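Local atomic coordinates of polymerase X (Deinococcus radiodurans, PDB entry 2W9M), a protein that probably catalyses DNA synthesis from deoxyribonucleoside triphosphates as a family X polymerase, and also carries a zinc-binding PHP domain. Residues A[172-177]-A[198-203]; A[335-340]-A[372-377]; A[399-404]-A[422-427]. All blocks are in the same frame, centred on the assembly; numbering follows the deposited sequence.

Contact 1: residues A[172-177]-A[198-203]; sequences ELAGAL and AELTVT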
ATOM      1  N   GLU A 172      -7.183  13.348 -11.886  1.00 34.54           N
ATOM      2  CA  GLU A 172      -7.011  14.794 -11.979  1.00 28.68           C
ATOM      3  C   GLU A 172      -7.181  15.309 -13.409  1.00 32.76           C
ATOM      4  O   GLU A 172      -7.851  16.318 -13.631  1.00 34.18           O
ATOM      5  CB  GLU A 172      -5.643  15.211 -11.428  1.00 29.15           C
ATOM      6  CG  GLU A 172      -5.474  16.711 -11.239  1.00 46.12           C
ATOM      7  CD  GLU A 172      -4.091  17.085 -10.732  1.00 54.74           C
ATOM      8  OE1 GLU A 172      -3.949  18.165 -10.114  1.00 59.70           O
ATOM      9  OE2 GLU A 172      -3.146  16.297 -10.949  1.00 49.42           O
ATOM     10  N   LEU A 173      -6.568  14.625 -14.373  1.00 33.91           N
ATOM     11  CA  LEU A 173      -6.660  15.033 -15.776  1.00 30.90           C
ATOM     12  C   LEU A 173      -8.068  14.853 -16.325  1.00 30.22           C
ATOM     13  O   LEU A 173      -8.505  15.616 -17.184  1.00 35.28           O
ATOM     14  CB  LEU A 173      -5.668  14.261 -16.642  1.00 22.48           C
ATOM     15  CG  LEU A 173      -4.198  14.543 -16.339  1.00 37.07           C
ATOM     16  CD1 LEU A 173      -3.311  13.942 -17.415  1.00 26.09           C
ATOM     17  CD2 LEU A 173      -3.962  16.039 -16.212  1.00 29.70           C
ATOM     18  N   ALA A 174      -8.774  13.840 -15.835  1.00 28.20           N
ATOM     19  CA  ALA A 174     -10.166  13.648 -16.219  1.00 25.53           C
ATOM     20  C   ALA A 174     -10.955  14.910 -15.888  1.00 37.68           C
ATOM     21  O   ALA A 174     -11.832  15.325 -16.651  1.00 38.89           O
ATOM     22  CB  ALA A 174     -10.756  12.451 -15.511  1.00 24.65           C
ATOM     23  N   GLY A 175     -10.625  15.525 -14.753  1.00 39.29           N
ATOM     24  CA  GLY A 175     -11.259  16.762 -14.326  1.00 19.89           C
ATOM     25  C   GLY A 175     -11.239  17.847 -15.389  1.00 37.79           C
ATOM     26  O   GLY A 175     -12.180  18.634 -15.500  1.00 41.51           O
ATOM     27  N   ALA A 176     -10.169  17.886 -16.180  1.00 34.12           N
ATOM     28  CA  ALA A 176     -10.014  18.901 -17.221  1.00 38.97           C
ATOM     29  C   ALA A 176     -10.645  18.479 -18.547  1.00 35.22           C
ATOM     30  O   ALA A 176     -10.725  19.272 -19.484  1.00 40.99           O
ATOM     31  CB  ALA A 176      -8.542  19.230 -17.420  1.00 29.07           C
ATOM     32  N   LEU A 177     -11.098  17.230 -18.612  1.00 42.51           N
ATOM     33  CA  LEU A 177     -11.643  16.658 -19.840  1.00 41.88           C
ATOM     34  C   LEU A 177     -13.105  16.268 -19.682  1.00 43.06           C
ATOM     35  O   LEU A 177     -13.589  15.366 -20.367  1.00 43.56           O
ATOM     36  CB  LEU A 177     -10.837  15.418 -20.228  1.00 31.39           C
ATOM     37  CG  LEU A 177      -9.579  15.600 -21.077  1.00 38.29           C
ATOM     38  CD1 LEU A 177      -9.133  17.049 -21.130  1.00 43.93           C
ATOM     39  CD2 LEU A 177      -8.471  14.696 -20.556  1.00 34.69           C
ATOM     40  N   ALA A 198      -0.335   7.014 -16.509  1.00 32.32           N
ATOM     41  CA  ALA A 198      -1.703   7.446 -16.263  1.00 32.81           C
ATOM     42  C   ALA A 198      -2.455   7.403 -17.587  1.00 35.34           C
ATOM     43  O   ALA A 198      -2.318   8.303 -18.416  1.00 34.96           O
ATOM     44  CB  ALA A 198      -1.726   8.843 -15.683  1.00 24.87           C
ATOM     45  N   GLU A 199      -3.232   6.345 -17.789  1.00 24.15           N
ATOM     46  CA  GLU A 199      -3.959   6.156 -19.037  1.00 35.26           C
ATOM     47  C   GLU A 199      -5.425   6.550 -18.904  1.00 37.20           C
ATOM     48  O   GLU A 199      -6.098   6.199 -17.934  1.00 37.11           O
ATOM     49  CB  GLU A 199      -3.838   4.709 -19.514  1.00 41.87           C
ATOM     50  CG  GLU A 199      -2.472   4.353 -20.097  1.00 44.48           C
ATOM     51  CD  GLU A 199      -2.240   2.849 -20.180  1.00 67.07           C
ATOM     52  OE1 GLU A 199      -2.280   2.299 -21.304  1.00 61.61           O
ATOM     53  OE2 GLU A 199      -2.025   2.216 -19.118  1.00 50.99           O
ATOM     54  N   LEU A 200      -5.913   7.280 -19.896  1.00 33.16           N
ATOM     55  CA  LEU A 200      -7.272   7.792 -19.886  1.00 27.73           C
ATOM     56  C   LEU A 200      -7.907   7.492 -21.238  1.00 29.04           C
ATOM     57  O   LEU A 200      -7.222   7.402 -22.257  1.00 23.71           O
ATOM     58  CB  LEU A 200      -7.247   9.306 -19.647  1.00 26.00           C
ATOM     59  CG  LEU A 200      -8.201   9.927 -18.628  1.00 33.47           C
ATOM     60  CD1 LEU A 200      -8.193   9.126 -17.341  1.00 35.29           C
ATOM     61  CD2 LEU A 200      -7.819  11.373 -18.355  1.00 20.68           C
ATOM     62  N   THR A 201      -9.219   7.327 -21.252  1.00 34.41           N
ATOM     63  CA  THR A 201      -9.929   7.158 -22.508  1.00 29.02           C
ATOM     64  C   THR A 201     -10.953   8.291 -22.648  1.00 32.95           C
ATOM     65  O   THR A 201     -11.438   8.826 -21.652  1.00 39.42           O
ATOM     66  CB  THR A 201     -10.568   5.759 -22.606  1.00 28.89           C
ATOM     67  OG1 THR A 201     -10.308   5.201 -23.900  1.00 33.49           O
ATOM     68  CG2 THR A 201     -12.060   5.822 -22.342  1.00 30.50           C
ATOM     69  N   VAL A 202     -11.263   8.668 -23.881  1.00 35.65           N
ATOM     70  CA  VAL A 202     -11.993   9.906 -24.137  1.00 22.40           C
ATOM     71  C   VAL A 202     -12.673   9.861 -25.513  1.00 37.44           C
ATOM     72  O   VAL A 202     -12.134   9.271 -26.449  1.00 32.52           O
ATOM     73  CB  VAL A 202     -11.018  11.108 -24.075  1.00 35.74           C
ATOM     74  CG1 VAL A 202     -11.344  12.142 -25.139  1.00 33.66           C
ATOM     75  CG2 VAL A 202     -10.997  11.720 -22.677  1.00 38.01           C
ATOM     76  N   THR A 203     -13.859  10.457 -25.637  1.00 30.56           N
ATOM     77  CA  THR A 203     -14.485  10.613 -26.951  1.00 29.50           C
ATOM     78  C   THR A 203     -14.292  12.039 -27.460  1.00 37.99           C
ATOM     79  O   THR A 203     -14.456  13.004 -26.713  1.00 46.42           O
ATOM     80  CB  THR A 203     -15.992  10.286 -26.959  1.00 30.72           C
ATOM     81  OG1 THR A 203     -16.737  11.438 -26.553  1.00 45.13           O
ATOM     82  CG2 THR A 203     -16.313   9.122 -26.041  1.00 30.85           C
TER
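L200 is the bump of this contact, and its branch CD2 enters the hollow formed by L173 and A174 on the last turn of helix 163-176 and L177 just past its end. The methyl lies 3.7 Å from A174 N, reaching the helix backbone itself; the small A174 side chain leaves that approach open, with its CB 4.2 Å from L200 CD2. L173 closes one side of the hollow through CB, 4.0 Å from L200 CD2. L177 closes another with its own CD2, at 4.0 Å from L200 CD2, the two leucines crossing obliquely. Further along the strand, V202 brings CG2 to within 4.4 Å of L177 CG, which stands anti to the carbonyl carbon (chi1 -87°), so L177 is shared between two strand residues. No hydrogen bond spans the segments; the fit rests on apolar shape. L200 and V202 thus face the helix end, while T201 between them bonds through OG1 to D247 and touches helix 243-249. L173 extends the apolar layer to V233, L177 and L200 both meet I235 of the parallel neighbouring strand 231-238, and V202 also packs on V209 of helix 206-212.

Contact 2: residues A[335-340]-A[372-377]; sequences STWSDG and NGLTIE. With ZN (zinc ion), chain C.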
ATOM      1  N   SER A 335      -1.156   4.806  15.194  1.00 22.94           N
ATOM      2  CA  SER A 335      -1.399   6.088  15.838  1.00 25.87           C
ATOM      3  C   SER A 335      -0.098   6.714  16.323  1.00 32.50           C
ATOM      4  O   SER A 335       0.987   6.157  16.144  1.00 28.47           O
ATOM      5  CB  SER A 335      -2.335   5.909  17.034  1.00 32.43           C
ATOM      6  OG  SER A 335      -1.657   5.296  18.123  1.00 25.02           O
ATOM      7  N   THR A 336      -0.226   7.871  16.959  1.00 36.67           N
ATOM      8  CA  THR A 336       0.905   8.568  17.559  1.00 33.93           C
ATOM      9  C   THR A 336       1.669   7.716  18.581  1.00 34.56           C
ATOM     10  O   THR A 336       2.869   7.910  18.778  1.00 31.77           O
ATOM     11  CB  THR A 336       0.442   9.893  18.188  1.00 28.60           C
ATOM     12  OG1 THR A 336       0.663  10.956  17.252  1.00 34.56           O
ATOM     13  CG2 THR A 336       1.206  10.182  19.469  1.00 52.50           C
ATOM     14  N   TRP A 337       0.976   6.768  19.214  1.00 31.78           N
ATOM     15  CA  TRP A 337       1.612   5.836  20.148  1.00 29.65           C
ATOM     16  C   TRP A 337       2.791   5.099  19.513  1.00 34.04           C
ATOM     17  O   TRP A 337       3.767   4.767  20.186  1.00 29.45           O
ATOM     18  CB  TRP A 337       0.596   4.809  20.660  1.00 31.25           C
ATOM     19  CG  TRP A 337      -0.371   5.363  21.644  1.00 32.39           C
ATOM     20  CD1 TRP A 337      -1.561   5.974  21.372  1.00 33.70           C
ATOM     21  CD2 TRP A 337      -0.238   5.359  23.066  1.00 28.14           C
ATOM     22  NE1 TRP A 337      -2.177   6.352  22.539  1.00 29.56           N
ATOM     23  CE2 TRP A 337      -1.382   5.988  23.596  1.00 32.37           C
ATOM     24  CE3 TRP A 337       0.740   4.886  23.948  1.00 36.28           C
ATOM     25  CZ2 TRP A 337      -1.576   6.158  24.966  1.00 35.52           C
ATOM     26  CZ3 TRP A 337       0.547   5.056  25.310  1.00 40.84           C
ATOM     27  CH2 TRP A 337      -0.601   5.685  25.804  1.00 37.77           C
ATOM     28  N   SER A 338       2.687   4.833  18.216  1.00 30.39           N
ATOM     29  CA  SER A 338       3.711   4.092  17.492  1.00 31.35           C
ATOM     30  C   SER A 338       4.436   5.025  16.519  1.00 38.77           C
ATOM     31  O   SER A 338       5.078   5.996  16.929  1.00 34.96           O
ATOM     32  CB  SER A 338       3.065   2.932  16.731  1.00 26.40           C
ATOM     33  OG  SER A 338       3.993   1.900  16.471  1.00 41.56           O
ATOM     34  N   ASP A 339       4.318   4.731  15.227  1.00 27.54           N
ATOM     35  CA  ASP A 339       4.898   5.577  14.198  1.00 25.55           C
ATOM     36  C   ASP A 339       3.830   6.212  13.307  1.00 20.39           C
ATOM     37  O   ASP A 339       4.088   6.533  12.154  1.00 25.46           O
ATOM     38  CB  ASP A 339       5.919   4.802  13.361  1.00 23.86           C
ATOM     39  CG  ASP A 339       5.295   3.657  12.583  1.00 32.08           C
ATOM     40  OD1 ASP A 339       4.131   3.300  12.865  1.00 33.58           O
ATOM     41  OD2 ASP A 339       5.971   3.108  11.683  1.00 32.16           O
ATOM     42  N   GLY A 340       2.632   6.396  13.852  1.00 21.31           N
ATOM     43  CA  GLY A 340       1.576   7.104  13.150  1.00 15.95           C
ATOM     44  C   GLY A 340       1.686   8.602  13.352  1.00 25.43           C
ATOM     45  O   GLY A 340       2.543   9.074  14.102  1.00 33.97           O
ATOM     46  N   ASN A 372       9.122   3.294  16.935  1.00 36.01           N
ATOM     47  CA  ASN A 372       8.535   3.693  18.209  1.00 24.88           C
ATOM     48  C   ASN A 372       7.565   2.654  18.764  1.00 24.38           C
ATOM     49  O   ASN A 372       6.476   2.992  19.229  1.00 26.91           O
ATOM     50  CB  ASN A 372       7.846   5.054  18.067  1.00 28.07           C
ATOM     51  CG  ASN A 372       7.523   5.695  19.404  1.00 36.18           C
ATOM     52  OD1 ASN A 372       8.287   5.587  20.366  1.00 37.90           O
ATOM     53  ND2 ASN A 372       6.386   6.378  19.469  1.00 39.59           N
ATOM     54  N   GLY A 373       7.969   1.390  18.711  1.00 22.41           N
ATOM     55  CA  GLY A 373       7.140   0.298  19.185  1.00 21.90           C
ATOM     56  C   GLY A 373       6.806   0.418  20.660  1.00 28.49           C
ATOM     57  O   GLY A 373       7.533   1.043  21.421  1.00 29.22           O
ATOM     58  N   LEU A 374       5.701  -0.202  21.062  1.00 29.15           N
ATOM     59  CA  LEU A 374       5.217  -0.118  22.431  1.00 25.03           C
ATOM     60  C   LEU A 374       5.776  -1.209  23.345  1.00 27.34           C
ATOM     61  O   LEU A 374       5.642  -2.394  23.063  1.00 31.80           O
ATOM     62  CB  LEU A 374       3.690  -0.180  22.451  1.00 19.23           C
ATOM     63  CG  LEU A 374       2.938   1.118  22.174  1.00 22.39           C
ATOM     64  CD1 LEU A 374       3.196   1.584  20.757  1.00 37.64           C
ATOM     65  CD2 LEU A 374       1.448   0.935  22.411  1.00 23.10           C
ATOM     66  N   THR A 375       6.400  -0.795  24.443  1.00 28.38           N
ATOM     67  CA  THR A 375       6.741  -1.711  25.521  1.00 24.66           C
ATOM     68  C   THR A 375       5.444  -2.239  26.128  1.00 33.54           C
ATOM     69  O   THR A 375       4.359  -1.746  25.809  1.00 33.49           O
ATOM     70  CB  THR A 375       7.547  -1.000  26.618  1.00 31.92           C
ATOM     71  OG1 THR A 375       6.866   0.198  27.020  1.00 33.66           O
ATOM     72  CG2 THR A 375       8.937  -0.637  26.112  1.00 38.25           C
ATOM     73  N   ILE A 376       5.542  -3.236  27.001  1.00 33.16           N
ATOM     74  CA  ILE A 376       4.352  -3.765  27.662  1.00 28.73           C
ATOM     75  C   ILE A 376       3.648  -2.677  28.472  1.00 30.35           C
ATOM     76  O   ILE A 376       2.426  -2.556  28.437  1.00 35.71           O
ATOM     77  CB  ILE A 376       4.680  -4.966  28.574  1.00 34.89           C
ATOM     78  CG1 ILE A 376       5.094  -6.170  27.730  1.00 28.12           C
ATOM     79  CG2 ILE A 376       3.482  -5.329  29.440  1.00 31.75           C
ATOM     80  CD1 ILE A 376       5.423  -7.407  28.540  1.00 36.25           C
ATOM     81  N   GLU A 377       4.430  -1.879  29.191  1.00 34.33           N
ATOM     82  CA  GLU A 377       3.890  -0.806  30.024  1.00 35.91           C
ATOM     83  C   GLU A 377       3.188   0.286  29.215  1.00 28.74           C
ATOM     84  O   GLU A 377       2.133   0.778  29.612  1.00 29.72           O
ATOM     85  CB  GLU A 377       4.992  -0.209  30.908  1.00 38.05           C
ATOM     86  CG  GLU A 377       6.402  -0.377  30.346  1.00 65.02           C
ATOM     87  CD  GLU A 377       6.947  -1.790  30.527  1.00 68.96           C
ATOM     88  OE1 GLU A 377       6.612  -2.433  31.546  1.00 64.05           O
ATOM     89  OE2 GLU A 377       7.711  -2.258  29.653  1.00 54.57           O
TER
HETATM   90 ZN    ZN C1565       4.477   1.478  11.092  1.00 34.74          ZN
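N372 reaches across to the backbone of W337 and S338 in a loop of the PHP domain, the metal-dependent phosphoesterase fold whose first strand, 329-333, runs into this turn. Its CB already lies 3.1 Å from S338 O. CG, anti to the backbone N (chi1 -165°), stays beside the same carbonyl, 3.5 Å from S338 O. ND2 then donates to S338 O at 2.9 Å with an N-H...O angle of 158°, the acceptor lying nearly in the amide plane. W337 O is also near ND2, but the angle there is too poor for a bond; that carbonyl accepts from R378 NH2 instead. The backbone adds a CA-H...O contact from S338 CA to N372 O, 3.4 Å long. An alanine in place of N372 would probably leave S338 O without its amide donor and the 335-340 turn less firmly held against the 372-377 segment.

L374 supplies the apolar share, its CD1 lying 4.1 Å from W337 CB, while CD2 approaches the indole obliquely. The same CD1 methyl also rests against a polar atom, W337 O, at 3.3 Å. The turn is also braced from within, since S335 OG accepts from W337 N in an ST turn and S335 O receives S338 N and G340 N from opposite faces. S338 OG bonds to the backbone N of H364, itself a zinc ligand. Next in sequence, D339 binds the zinc ion that H364 and H518 complete, with OD2 at 2.3 Å and OD1 at 2.6 Å from the metal.

Contact 3: residues A[399-404]-A[422-427]; sequences GSEVDI and YVVVSV. With ZN (zinc ion), chain D; ZN (zinc ion), chain E.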
ATOM      1  N   GLY A 399      -6.013  -3.646  19.336  1.00 26.25           N
ATOM      2  CA  GLY A 399      -5.118  -4.661  18.826  1.00 28.74           C
ATOM      3  C   GLY A 399      -3.671  -4.233  18.912  1.00 29.36           C
ATOM      4  O   GLY A 399      -3.341  -3.194  19.489  1.00 30.95           O
ATOM      5  N   SER A 400      -2.799  -5.048  18.333  1.00 21.79           N
ATOM      6  CA  SER A 400      -1.385  -4.728  18.268  1.00 20.64           C
ATOM      7  C   SER A 400      -0.780  -5.431  17.067  1.00 23.47           C
ATOM      8  O   SER A 400      -1.208  -6.524  16.709  1.00 27.77           O
ATOM      9  CB  SER A 400      -0.684  -5.173  19.554  1.00 17.57           C
ATOM     10  OG  SER A 400       0.722  -5.067  19.430  1.00 32.93           O
ATOM     11  N   GLU A 401       0.200  -4.803  16.429  1.00 29.34           N
ATOM     12  CA  GLU A 401       0.948  -5.493  15.389  1.00 21.06           C
ATOM     13  C   GLU A 401       2.201  -6.089  16.008  1.00 19.68           C
ATOM     14  O   GLU A 401       3.233  -5.427  16.100  1.00 29.93           O
ATOM     15  CB  GLU A 401       1.314  -4.569  14.229  1.00 21.14           C
ATOM     16  CG  GLU A 401       1.908  -5.332  13.058  1.00 19.16           C
ATOM     17  CD  GLU A 401       2.298  -4.447  11.902  1.00 31.51           C
ATOM     18  OE1 GLU A 401       2.074  -3.220  11.995  1.00 22.39           O
ATOM     19  OE2 GLU A 401       2.829  -4.987  10.899  1.00 31.18           O
ATOM     20  N   VAL A 402       2.092  -7.343  16.433  1.00 20.47           N
ATOM     21  CA  VAL A 402       3.158  -8.021  17.151  1.00 19.55           C
ATOM     22  C   VAL A 402       4.234  -8.513  16.189  1.00 30.56           C
ATOM     23  O   VAL A 402       3.941  -9.240  15.237  1.00 29.81           O
ATOM     24  CB  VAL A 402       2.596  -9.201  17.954  1.00 18.10           C
ATOM     25  CG1 VAL A 402       3.699  -9.906  18.730  1.00 21.01           C
ATOM     26  CG2 VAL A 402       1.500  -8.717  18.882  1.00 21.12           C
ATOM     27  N   ASP A 403       5.475  -8.106  16.439  1.00 26.80           N
ATOM     28  CA  ASP A 403       6.600  -8.501  15.600  1.00 25.78           C
ATOM     29  C   ASP A 403       6.889  -9.982  15.807  1.00 33.15           C
ATOM     30  O   ASP A 403       6.798 -10.487  16.924  1.00 29.76           O
ATOM     31  CB  ASP A 403       7.835  -7.658  15.941  1.00 29.24           C
ATOM     32  CG  ASP A 403       8.762  -7.454  14.746  1.00 66.56           C
ATOM     33  OD1 ASP A 403       9.054  -8.438  14.027  1.00 58.16           O
ATOM     34  OD2 ASP A 403       9.209  -6.303  14.528  1.00 65.27           O
ATOM     35  N   ILE A 404       7.216 -10.677  14.722  1.00 29.82           N
ATOM     36  CA  ILE A 404       7.607 -12.078  14.789  1.00 21.76           C
ATOM     37  C   ILE A 404       9.124 -12.169  14.922  1.00 31.18           C
ATOM     38  O   ILE A 404       9.856 -11.827  13.991  1.00 28.78           O
ATOM     39  CB  ILE A 404       7.165 -12.838  13.525  1.00 20.32           C
ATOM     40  CG1 ILE A 404       5.650 -12.731  13.343  1.00 20.32           C
ATOM     41  CG2 ILE A 404       7.598 -14.290  13.599  1.00 25.47           C
ATOM     42  CD1 ILE A 404       5.156 -13.233  11.997  1.00 20.31           C
ATOM     43  N   TYR A 422      -7.823  -8.261  19.367  1.00 24.65           N
ATOM     44  CA  TYR A 422      -7.287  -9.004  18.233  1.00 30.30           C
ATOM     45  C   TYR A 422      -5.792  -8.754  18.065  1.00 27.82           C
ATOM     46  O   TYR A 422      -5.283  -7.702  18.451  1.00 32.63           O
ATOM     47  CB  TYR A 422      -8.043  -8.667  16.946  1.00 23.47           C
ATOM     48  CG  TYR A 422      -7.613  -7.375  16.296  1.00 27.52           C
ATOM     49  CD1 TYR A 422      -6.975  -7.374  15.060  1.00 29.00           C
ATOM     50  CD2 TYR A 422      -7.847  -6.157  16.913  1.00 24.26           C
ATOM     51  CE1 TYR A 422      -6.581  -6.191  14.460  1.00 17.24           C
ATOM     52  CE2 TYR A 422      -7.462  -4.976  16.321  1.00 31.25           C
ATOM     53  CZ  TYR A 422      -6.829  -4.999  15.095  1.00 26.45           C
ATOM     54  OH  TYR A 422      -6.444  -3.820  14.509  1.00 29.22           O
ATOM     55  N   VAL A 423      -5.099  -9.736  17.491  1.00 19.86           N
ATOM     56  CA  VAL A 423      -3.657  -9.685  17.308  1.00 20.23           C
ATOM     57  C   VAL A 423      -3.259  -9.833  15.841  1.00 24.56           C
ATOM     58  O   VAL A 423      -3.662 -10.784  15.180  1.00 27.66           O
ATOM     59  CB  VAL A 423      -2.973 -10.816  18.083  1.00 24.05           C
ATOM     60  CG1 VAL A 423      -1.464 -10.745  17.899  1.00 22.96           C
ATOM     61  CG2 VAL A 423      -3.357 -10.760  19.561  1.00 21.50           C
ATOM     62  N   VAL A 424      -2.463  -8.891  15.341  1.00 28.29           N
ATOM     63  CA  VAL A 424      -1.857  -9.012  14.018  1.00 14.57           C
ATOM     64  C   VAL A 424      -0.398  -9.415  14.199  1.00 23.71           C
ATOM     65  O   VAL A 424       0.287  -8.873  15.066  1.00 26.54           O
ATOM     66  CB  VAL A 424      -1.914  -7.677  13.231  1.00 18.59           C
ATOM     67  CG1 VAL A 424      -1.224  -7.815  11.870  1.00 14.39           C
ATOM     68  CG2 VAL A 424      -3.351  -7.204  13.058  1.00 11.94           C
ATOM     69  N   VAL A 425       0.076 -10.367  13.400  1.00 20.25           N
ATOM     70  CA  VAL A 425       1.495 -10.727  13.416  1.00 18.63           C
ATOM     71  C   VAL A 425       2.162 -10.366  12.098  1.00 20.98           C
ATOM     72  O   VAL A 425       1.549 -10.460  11.034  1.00 27.72           O
ATOM     73  CB  VAL A 425       1.723 -12.218  13.725  1.00 18.45           C
ATOM     74  CG1 VAL A 425       1.113 -12.571  15.067  1.00 19.16           C
ATOM     75  CG2 VAL A 425       1.147 -13.086  12.626  1.00 20.33           C
ATOM     76  N   SER A 426       3.421  -9.947  12.169  1.00 18.09           N
ATOM     77  CA  SER A 426       4.113  -9.437  10.992  1.00 21.82           C
ATOM     78  C   SER A 426       5.621  -9.547  11.128  1.00 25.19           C
ATOM     79  O   SER A 426       6.153  -9.541  12.238  1.00 33.28           O
ATOM     80  CB  SER A 426       3.745  -7.968  10.759  1.00 17.05           C
ATOM     81  OG  SER A 426       2.359  -7.820  10.496  1.00 33.69           O
ATOM     82  N   VAL A 427       6.301  -9.636   9.991  1.00 22.73           N
ATOM     83  CA  VAL A 427       7.756  -9.588   9.945  1.00 21.02           C
ATOM     84  C   VAL A 427       8.218  -8.158   9.677  1.00 22.44           C
ATOM     85  O   VAL A 427       7.730  -7.503   8.757  1.00 26.90           O
ATOM     86  CB  VAL A 427       8.318 -10.505   8.839  1.00 20.67           C
ATOM     87  CG1 VAL A 427       9.836 -10.495   8.862  1.00 21.97           C
ATOM     88  CG2 VAL A 427       7.799 -11.917   9.005  1.00 26.86           C
TER
HETATM   89 ZN    ZN D1566       1.370  -2.025  10.253  1.00 24.88          ZN
HETATM   90 ZN    ZN E1567       3.614  -3.767   9.363  1.00 27.67          ZN
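E401 and V424 pair side by side in neighbouring parallel strands of the PHP domain, a distorted (beta/alpha)7 barrel in this family; strands 396-403 and 422-426 belong to one beta-alpha-beta unit. The tight part runs from S400 to I404. V424 N donates to S400 O, and V402 N donates to V424 O at 2.7 Å, both nearly in line with the carbonyl. S426 N then reaches V402 O at 3.2 Å and I404 N reaches S426 O, each donor tilted from the carbonyl plane. On the face carrying V402 and V423, the methyls V402 CG2 and V423 CG1 meet at 3.7 Å. Further on, I404 sets CD1 4.0 Å from V425 CB and also packs on L442 and A445 of helix 435-446.

The contact has no solvent side, as every touching residue is buried. Beyond the V424 N to S400 O bond, however, no hydrogen bond links the two segments toward G399, and the contact there is made by the ring of Y422, with CE2 lying obliquely 3.4 Å from G399 CA. A side chain at G399 would run into that ring, and Y422 OH goes on to accept from H332 N.

On the face carrying E401, V424 and S426, the carboxylate of E401 meets the metals. Its CG is anti to the backbone N (chi1 -171°) and the chain continues extended to a pair of zinc ions. H332, H334 and D516 complete one site, H428 and H456 the other. S426 OG lies 2.9 Å from E401 OE2 on the same face. The carboxylate bridges the metals with one oxygen each: OE1 is 2.2 Å from the first zinc ion and OE2 2.1 Å from the second.

Contacts 1 and 3 are both buried, yet their chemistry differs: contact 1 joins a helix to a mixed sheet by apolar fit alone, whereas contact 3 joins two strands by backbone bonds, with valine packing on one face and the zinc-binding E401 on the other. Contact 2 is only partly buried and lacks regular pairing, relying on a side-chain amide bonded to a backbone carbonyl and on one leucine. Contacts 2 and 3 lie about 13 Å apart between centres, and helix 376-391, entered at contact 2, leads into strand 396-403. H364 shares a zinc ion with D339 and touches E401. Contact 1, in the polymerase region, sits about 42 Å from contact 2 and about 41 Å from contact 3, centre to centre.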